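PDB 2EZV: type II restriction enzyme SfiI, which recognises the double-stranded DNA sequence 5'-GGCCN(5)GGCC-3' and cleaves it endonucleolytically, acting as a tetrameric type IIF restriction endonuclease and leaving terminal 5'-phosphates. Local coordinates for residues Ile24-Ala27 against Leu28-Ser32; Lys36-Phe39 against Glu40-Ala44; Thr111-Arg114 against Ser115-Pro118. All coordinates share one frame; numbering follows the deposited sequence.

Contact 1: Ile24-Ala27 against Leu28-Ser32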
loop_
_atom_site.group_PDB
_atom_site.type_symbol
_atom_site.label_atom_id
_atom_site.label_comp_id
_atom_site.label_asym_id
_atom_site.label_seq_id
_atom_site.Cartn_x
_atom_site.Cartn_y
_atom_site.Cartn_z
ATOM N N ILE D 24 -15.242 7.909 -5.168
ATOM C CA ILE D 24 -14.441 8.343 -6.299
ATOM C C ILE D 24 -14.430 9.861 -6.480
ATOM O O ILE D 24 -13.412 10.423 -6.889
ATOM C CB ILE D 24 -14.920 7.640 -7.593
ATOM C CG1 ILE D 24 -14.579 6.149 -7.491
ATOM C CG2 ILE D 24 -14.265 8.268 -8.820
ATOM C CD1 ILE D 24 -15.080 5.299 -8.632
ATOM N N VAL D 25 -15.547 10.525 -6.167
ATOM C CA VAL D 25 -15.629 11.984 -6.296
ATOM C C VAL D 25 -14.718 12.691 -5.301
ATOM O O VAL D 25 -14.166 13.748 -5.623
ATOM C CB VAL D 25 -17.069 12.515 -6.101
ATOM C CG1 VAL D 25 -17.070 14.057 -6.072
ATOM C CG2 VAL D 25 -17.945 12.036 -7.232
ATOM N N GLN D 26 -14.570 12.127 -4.098
ATOM C CA GLN D 26 -13.687 12.709 -3.084
ATOM C C GLN D 26 -12.255 12.611 -3.564
ATOM O O GLN D 26 -11.468 13.538 -3.398
ATOM C CB GLN D 26 -13.759 11.952 -1.758
ATOM C CG GLN D 26 -14.884 12.367 -0.855
ATOM C CD GLN D 26 -14.730 13.757 -0.274
ATOM O OE1 GLN D 26 -15.713 14.442 -0.079
ATOM N NE2 GLN D 26 -13.508 14.166 0.021
ATOM N N ALA D 27 -11.918 11.459 -4.128
ATOM C CA ALA D 27 -10.574 11.213 -4.625
ATOM C C ALA D 27 -10.228 12.250 -5.681
ATOM O O ALA D 27 -9.215 12.935 -5.583
ATOM C CB ALA D 27 -10.482 9.809 -5.206
ATOM N N LEU D 28 -11.089 12.381 -6.680
ATOM C CA LEU D 28 -10.846 13.346 -7.740
ATOM C C LEU D 28 -10.814 14.759 -7.159
ATOM O O LEU D 28 -9.959 15.565 -7.519
ATOM C CB LEU D 28 -11.925 13.209 -8.813
ATOM C CG LEU D 28 -11.807 11.882 -9.574
ATOM C CD1 LEU D 28 -13.109 11.557 -10.300
ATOM C CD2 LEU D 28 -10.621 11.964 -10.541
ATOM N N GLN D 29 -11.727 15.051 -6.238
ATOM C CA GLN D 29 -11.767 16.371 -5.632
ATOM C C GLN D 29 -10.444 16.712 -4.957
ATOM O O GLN D 29 -9.825 17.734 -5.258
ATOM C CB GLN D 29 -12.885 16.462 -4.594
ATOM C CG GLN D 29 -12.832 17.756 -3.783
ATOM C CD GLN D 29 -13.007 19.004 -4.644
ATOM O OE1 GLN D 29 -12.499 20.076 -4.311
ATOM N NE2 GLN D 29 -13.742 18.871 -5.748
ATOM N N GLN D 30 -10.021 15.847 -4.042
ATOM C CA GLN D 30 -8.790 16.058 -3.301
ATOM C C GLN D 30 -7.546 16.007 -4.185
ATOM O O GLN D 30 -6.479 16.489 -3.803
ATOM C CB GLN D 30 -8.717 15.043 -2.149
ATOM C CG GLN D 30 -9.891 15.221 -1.173
ATOM C CD GLN D 30 -9.813 14.373 0.085
ATOM O OE1 GLN D 30 -10.625 14.533 0.991
ATOM N NE2 GLN D 30 -8.845 13.471 0.145
ATOM N N TYR D 31 -7.687 15.440 -5.377
ATOM C CA TYR D 31 -6.575 15.350 -6.315
ATOM C C TYR D 31 -6.691 16.397 -7.428
ATOM O O TYR D 31 -5.832 16.462 -8.304
ATOM C CB TYR D 31 -6.545 13.962 -6.951
ATOM C CG TYR D 31 -5.278 13.674 -7.727
ATOM C CD1 TYR D 31 -4.060 13.493 -7.064
ATOM C CD2 TYR D 31 -5.288 13.592 -9.124
ATOM C CE1 TYR D 31 -2.883 13.241 -7.770
ATOM C CE2 TYR D 31 -4.109 13.342 -9.838
ATOM C CZ TYR D 31 -2.915 13.170 -9.155
ATOM O OH TYR D 31 -1.746 12.938 -9.846
ATOM N N SER D 32 -7.746 17.213 -7.386
ATOM C CA SER D 32 -7.989 18.209 -8.433
ATOM C C SER D 32 -6.893 19.257 -8.650
ATOM O O SER D 32 -6.636 19.648 -9.784
ATOM C CB SER D 32 -9.333 18.912 -8.198
ATOM O OG SER D 32 -9.252 19.851 -7.145
#
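Ile24 and Leu28 sit one turn apart on helix 10-41 and lie alongside each other with their branches running in one direction; the methyl CG2 of Ile24 meets CD1 of Leu28 at 3.8 Å. With its CG1 placed beside the backbone N (chi1 -68°), Ile24 has CG2 anti to that N, and this is the branch that lies against the leucine.

The backbone bonds are those of an alpha-helix. Leu28 N reaches Ile24 O at 3.0 Å, Gln29 N reaches Val25 O at 2.8 Å and Gln30 N reaches Gln26 O at 2.8 Å, whereas the next one, Tyr31 N to Ala27 O, is weak. Just beyond, Gln29 O takes two donors, the N and the OG of Ser32; the hydroxyl comes in the carbonyl plane at 2.9 Å.

Among the polar side chains, Gln26 and Gln30 bring their amides together with the planes nearly perpendicular (86°), NE2 of Gln26 lying 3.1 Å from OE1 of Gln30. Each has a firmer partner elsewhere: Gln26 OE1 bonds to Arg22, and Gln30 OE1 accepts from Leu267 N.

Ala27 and Gln30 face Tyr68 of a second subunit. Within the chain, Leu28 touches Ala61 of helix 49-62, Leu237 of strand 234-238 and Val161 of strand 151-167, while Ile24 rests on Leu62 and Ile159, which seats this helix against both its neighbouring helix and the main sheet.

Contact 2: Lys36-Phe39 against Glu40-Ala44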
loop_
_atom_site.group_PDB
_atom_site.type_symbol
_atom_site.label_atom_id
_atom_site.label_comp_id
_atom_site.label_asym_id
_atom_site.label_seq_id
_atom_site.Cartn_x
_atom_site.Cartn_y
_atom_site.Cartn_z
ATOM N N LYS D 36 -5.100 19.400 -12.322
ATOM C CA LYS D 36 -5.087 20.555 -13.211
ATOM C C LYS D 36 -3.650 20.826 -13.621
ATOM O O LYS D 36 -3.350 21.023 -14.800
ATOM C CB LYS D 36 -5.668 21.784 -12.512
ATOM C CG LYS D 36 -5.837 22.980 -13.427
ATOM C CD LYS D 36 -6.640 24.080 -12.756
ATOM C CE LYS D 36 -6.837 25.280 -13.687
ATOM N NZ LYS D 36 -5.550 25.988 -13.993
ATOM N N SER D 37 -2.761 20.828 -12.638
ATOM C CA SER D 37 -1.347 21.055 -12.891
ATOM C C SER D 37 -0.800 20.059 -13.916
ATOM O O SER D 37 -0.175 20.448 -14.905
ATOM C CB SER D 37 -0.567 20.925 -11.592
ATOM O OG SER D 37 0.818 20.864 -11.856
ATOM N N ILE D 38 -1.028 18.773 -13.675
ATOM C CA ILE D 38 -0.549 17.747 -14.588
ATOM C C ILE D 38 -1.228 17.880 -15.948
ATOM O O ILE D 38 -0.562 17.890 -16.986
ATOM C CB ILE D 38 -0.803 16.330 -14.018
ATOM C CG1 ILE D 38 0.173 16.059 -12.872
ATOM C CG2 ILE D 38 -0.672 15.280 -15.119
ATOM C CD1 ILE D 38 0.014 14.689 -12.226
ATOM N N PHE D 39 -2.549 18.005 -15.941
ATOM C CA PHE D 39 -3.297 18.115 -17.182
ATOM C C PHE D 39 -2.896 19.304 -18.049
ATOM O O PHE D 39 -2.860 19.199 -19.275
ATOM C CB PHE D 39 -4.794 18.216 -16.913
ATOM C CG PHE D 39 -5.635 17.938 -18.125
ATOM C CD1 PHE D 39 -5.960 16.631 -18.477
ATOM C CD2 PHE D 39 -6.046 18.977 -18.961
ATOM C CE1 PHE D 39 -6.680 16.363 -19.640
ATOM C CE2 PHE D 39 -6.764 18.713 -20.123
ATOM C CZ PHE D 39 -7.079 17.405 -20.462
ATOM N N GLU D 40 -2.596 20.431 -17.419
ATOM C CA GLU D 40 -2.254 21.624 -18.178
ATOM C C GLU D 40 -0.778 21.886 -18.452
ATOM O O GLU D 40 -0.453 22.483 -19.477
ATOM C CB GLU D 40 -2.850 22.861 -17.502
ATOM C CG GLU D 40 -4.330 22.733 -17.179
ATOM C CD GLU D 40 -4.989 24.067 -16.856
ATOM O OE1 GLU D 40 -4.324 24.936 -16.252
ATOM O OE2 GLU D 40 -6.181 24.239 -17.197
ATOM N N THR D 41 0.116 21.450 -17.563
ATOM C CA THR D 41 1.538 21.731 -17.756
ATOM C C THR D 41 2.380 20.635 -18.407
ATOM O O THR D 41 3.575 20.824 -18.631
ATOM C CB THR D 41 2.221 22.127 -16.422
ATOM O OG1 THR D 41 2.385 20.966 -15.601
ATOM C CG2 THR D 41 1.379 23.156 -15.675
ATOM N N THR D 42 1.769 19.501 -18.727
ATOM C CA THR D 42 2.519 18.410 -19.335
ATOM C C THR D 42 2.689 18.576 -20.840
ATOM O O THR D 42 1.709 18.645 -21.575
ATOM C CB THR D 42 1.844 17.059 -19.064
ATOM O OG1 THR D 42 1.728 16.866 -17.650
ATOM C CG2 THR D 42 2.659 15.927 -19.672
ATOM N N ALA D 43 3.944 18.628 -21.282
ATOM C CA ALA D 43 4.276 18.783 -22.697
ATOM C C ALA D 43 3.459 17.828 -23.561
ATOM O O ALA D 43 3.355 16.638 -23.258
ATOM C CB ALA D 43 5.762 18.544 -22.910
ATOM N N ALA D 44 2.894 18.359 -24.641
ATOM C CA ALA D 44 2.054 17.581 -25.550
ATOM C C ALA D 44 2.785 16.614 -26.477
ATOM O O ALA D 44 2.224 15.583 -26.854
ATOM C CB ALA D 44 1.184 18.523 -26.382
#
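Lys36 and Glu40 lean across one another a turn apart, and the lysine folds back at its end to reach the acid. Its chain is stretched as far as CE, and the chi4 turn (-66°) swings NZ back to OE1 of Glu40 at 2.8 Å in a salt bridge. The ammonium arrives from above the carboxylate plane, 45° out of it, while CG of Lys36 packs 3.7 Å from CD of Glu40. Glu40 itself extends beyond CG into the protein, where OE1 also pairs with Arg174 and OE2 accepts the backbone N-H of Leu178 on strand 176-186. Replacing Glu40 with an alanine would probably leave Lys36 and Arg174 without their shared counter-charge and the Leu178 N-H without its acceptor.

This is the C-terminal end of helix 10-41, where two threonines bend back onto carbonyls of the last turn. Thr41 puts OG1 between its own N and carbonyl carbon (chi1 74°), from where it bonds to Ser37 O at 2.7 Å; Thr41 N grips the same oxygen from the opposite face of the carbonyl plane. Thr42 has already left helical geometry. Its OG1 makes a 2.6 Å bond to Ile38 O, beside which the Thr42 N bond is weak, and CG2 of Ile38 lies alongside at 3.8 Å from that hydroxyl. Within the chain, Phe39 meets the ring of Tyr165. Ile38 and Thr42 pack on Ala75 of a third subunit.

Contact 3: Thr111-Arg114 against Ser115-Pro118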
loop_
_atom_site.group_PDB
_atom_site.type_symbol
_atom_site.label_atom_id
_atom_site.label_comp_id
_atom_site.label_asym_id
_atom_site.label_seq_id
_atom_site.Cartn_x
_atom_site.Cartn_y
_atom_site.Cartn_z
ATOM N N THR D 111 -18.695 9.142 -25.334
ATOM C CA THR D 111 -18.729 8.037 -26.282
ATOM C C THR D 111 -18.302 6.743 -25.608
ATOM O O THR D 111 -17.393 6.734 -24.779
ATOM C CB THR D 111 -17.805 8.300 -27.480
ATOM O OG1 THR D 111 -18.221 9.499 -28.143
ATOM C CG2 THR D 111 -17.867 7.143 -28.467
ATOM N N LEU D 112 -18.959 5.649 -25.967
ATOM C CA LEU D 112 -18.642 4.352 -25.384
ATOM C C LEU D 112 -18.451 3.267 -26.426
ATOM O O LEU D 112 -19.157 3.236 -27.438
ATOM C CB LEU D 112 -19.767 3.889 -24.455
ATOM C CG LEU D 112 -19.708 4.108 -22.946
ATOM C CD1 LEU D 112 -19.708 5.586 -22.634
ATOM C CD2 LEU D 112 -20.916 3.432 -22.306
ATOM N N GLN D 113 -17.490 2.384 -26.171
ATOM C CA GLN D 113 -17.254 1.240 -27.038
ATOM C C GLN D 113 -18.243 0.232 -26.462
ATOM O O GLN D 113 -18.672 0.388 -25.321
ATOM C CB GLN D 113 -15.834 0.698 -26.871
ATOM C CG GLN D 113 -14.733 1.637 -27.300
ATOM C CD GLN D 113 -14.877 2.070 -28.741
ATOM O OE1 GLN D 113 -15.241 1.272 -29.609
ATOM N NE2 GLN D 113 -14.580 3.338 -29.010
ATOM N N ARG D 114 -18.609 -0.791 -27.223
ATOM C CA ARG D 114 -19.557 -1.782 -26.723
ATOM C C ARG D 114 -18.958 -2.516 -25.530
ATOM O O ARG D 114 -19.676 -3.045 -24.683
ATOM C CB ARG D 114 -19.913 -2.789 -27.822
ATOM C CG ARG D 114 -21.184 -3.578 -27.545
ATOM C CD ARG D 114 -21.514 -4.529 -28.687
ATOM N NE ARG D 114 -20.694 -5.738 -28.659
ATOM C CZ ARG D 114 -20.891 -6.756 -27.825
ATOM N NH1 ARG D 114 -21.883 -6.715 -26.944
ATOM N NH2 ARG D 114 -20.099 -7.820 -27.870
ATOM N N SER D 115 -17.633 -2.537 -25.466
ATOM C CA SER D 115 -16.937 -3.208 -24.381
ATOM C C SER D 115 -17.037 -2.416 -23.073
ATOM O O SER D 115 -16.622 -2.894 -22.013
ATOM C CB SER D 115 -15.469 -3.411 -24.758
ATOM O OG SER D 115 -14.839 -2.170 -25.024
ATOM N N GLN D 116 -17.596 -1.212 -23.154
ATOM C CA GLN D 116 -17.750 -0.349 -21.989
ATOM C C GLN D 116 -19.219 -0.176 -21.608
ATOM O O GLN D 116 -19.523 0.337 -20.538
ATOM C CB GLN D 116 -17.124 1.020 -22.271
ATOM C CG GLN D 116 -15.707 0.942 -22.835
ATOM C CD GLN D 116 -15.145 2.298 -23.251
ATOM O OE1 GLN D 116 -15.791 3.072 -23.963
ATOM N NE2 GLN D 116 -13.930 2.584 -22.813
ATOM N N LEU D 117 -20.121 -0.609 -22.488
ATOM C CA LEU D 117 -21.561 -0.503 -22.255
ATOM C C LEU D 117 -22.002 -1.519 -21.186
ATOM O O LEU D 117 -21.901 -2.729 -21.387
ATOM C CB LEU D 117 -22.322 -0.766 -23.562
ATOM C CG LEU D 117 -23.635 -0.015 -23.836
ATOM C CD1 LEU D 117 -24.482 -0.830 -24.811
ATOM C CD2 LEU D 117 -24.414 0.208 -22.552
ATOM N N PRO D 118 -22.504 -1.028 -20.038
ATOM C CA PRO D 118 -22.971 -1.833 -18.900
ATOM C C PRO D 118 -24.269 -2.626 -19.096
ATOM O O PRO D 118 -24.416 -3.719 -18.546
ATOM C CB PRO D 118 -23.109 -0.799 -17.777
ATOM C CG PRO D 118 -22.176 0.311 -18.197
ATOM C CD PRO D 118 -22.448 0.395 -19.669
#
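Gln116 turns its side chain back along the loop to the backbone of Gln113, where OE1 accepts the N-H at 2.9 Å in a nearly straight bond (169° at the hydrogen). The conformation explains the reach: CG stands beside the backbone N (chi1 -50°) and the chain then runs extended (chi2 174°), which carries the amide back to the backbone N of Gln113. The N-H meets this oxygen somewhat tilted from the amide plane, and CA of Leu112 also lies close to it, at 3.4 Å.

Gln113 sends its side chain out next to that of Gln116 and roughly parallel to it, but its chain is bent at chi2, so that its CB and CG lie against OE1 of Gln116, each at 3.8 Å, while its end leads off from the turn and the side chain touches Arg218. The hydroxyl OG of Ser115 also approaches the Gln113 CB, at 3.6 Å. Leu112 crosses Gln116, its CG 4.1 Å from CB of the glutamine and its CD2 reaching on to CA of Leu117 at 4.0 Å; Phe160 and Leu186 cover this apolar side. Arg114 heads outward, bends at chi3 and hands NH1 to Glu135 O.

The backbone closes as a type I beta turn over Gln113-Gln116, with Gln116 N bonded to Gln113 O at 2.9 Å from well above the carbonyl plane, and a weak bond from Leu117 N goes to the same Gln113 O. OE1 of Gln116 accepts a second bond, from Lys102 NZ. Lys102 ends the Asp100-Ala101-Lys102 run, in which Asp100 and Ala101 bind the calcium ion together with Asp79; this is the pattern of the PD-(D/E)XK nucleases, and Gln116 probably belongs to the second shell of that metal site.

In the fold
Contacts 1 and 2 follow one another on helix 10-41, their centres 17 Å apart, and they touch where Tyr31 OH lies 3.4 Å from Ile38 CD1. Residues 111-118 lie apart from both: the centre of contact 3 is 24 Å from that of contact 1, across the centre of the chain, and 27 Å from that of contact 2. Contact 3 is the one at the metal, with the Gln116 side chain about 4 Å from the calcium ion and the nearest atom of the contact about 4 Å from the DNA. The helix stands further back, Leu28 about 13 Å and Phe39 about 12 Å from a calcium ion by their side chains.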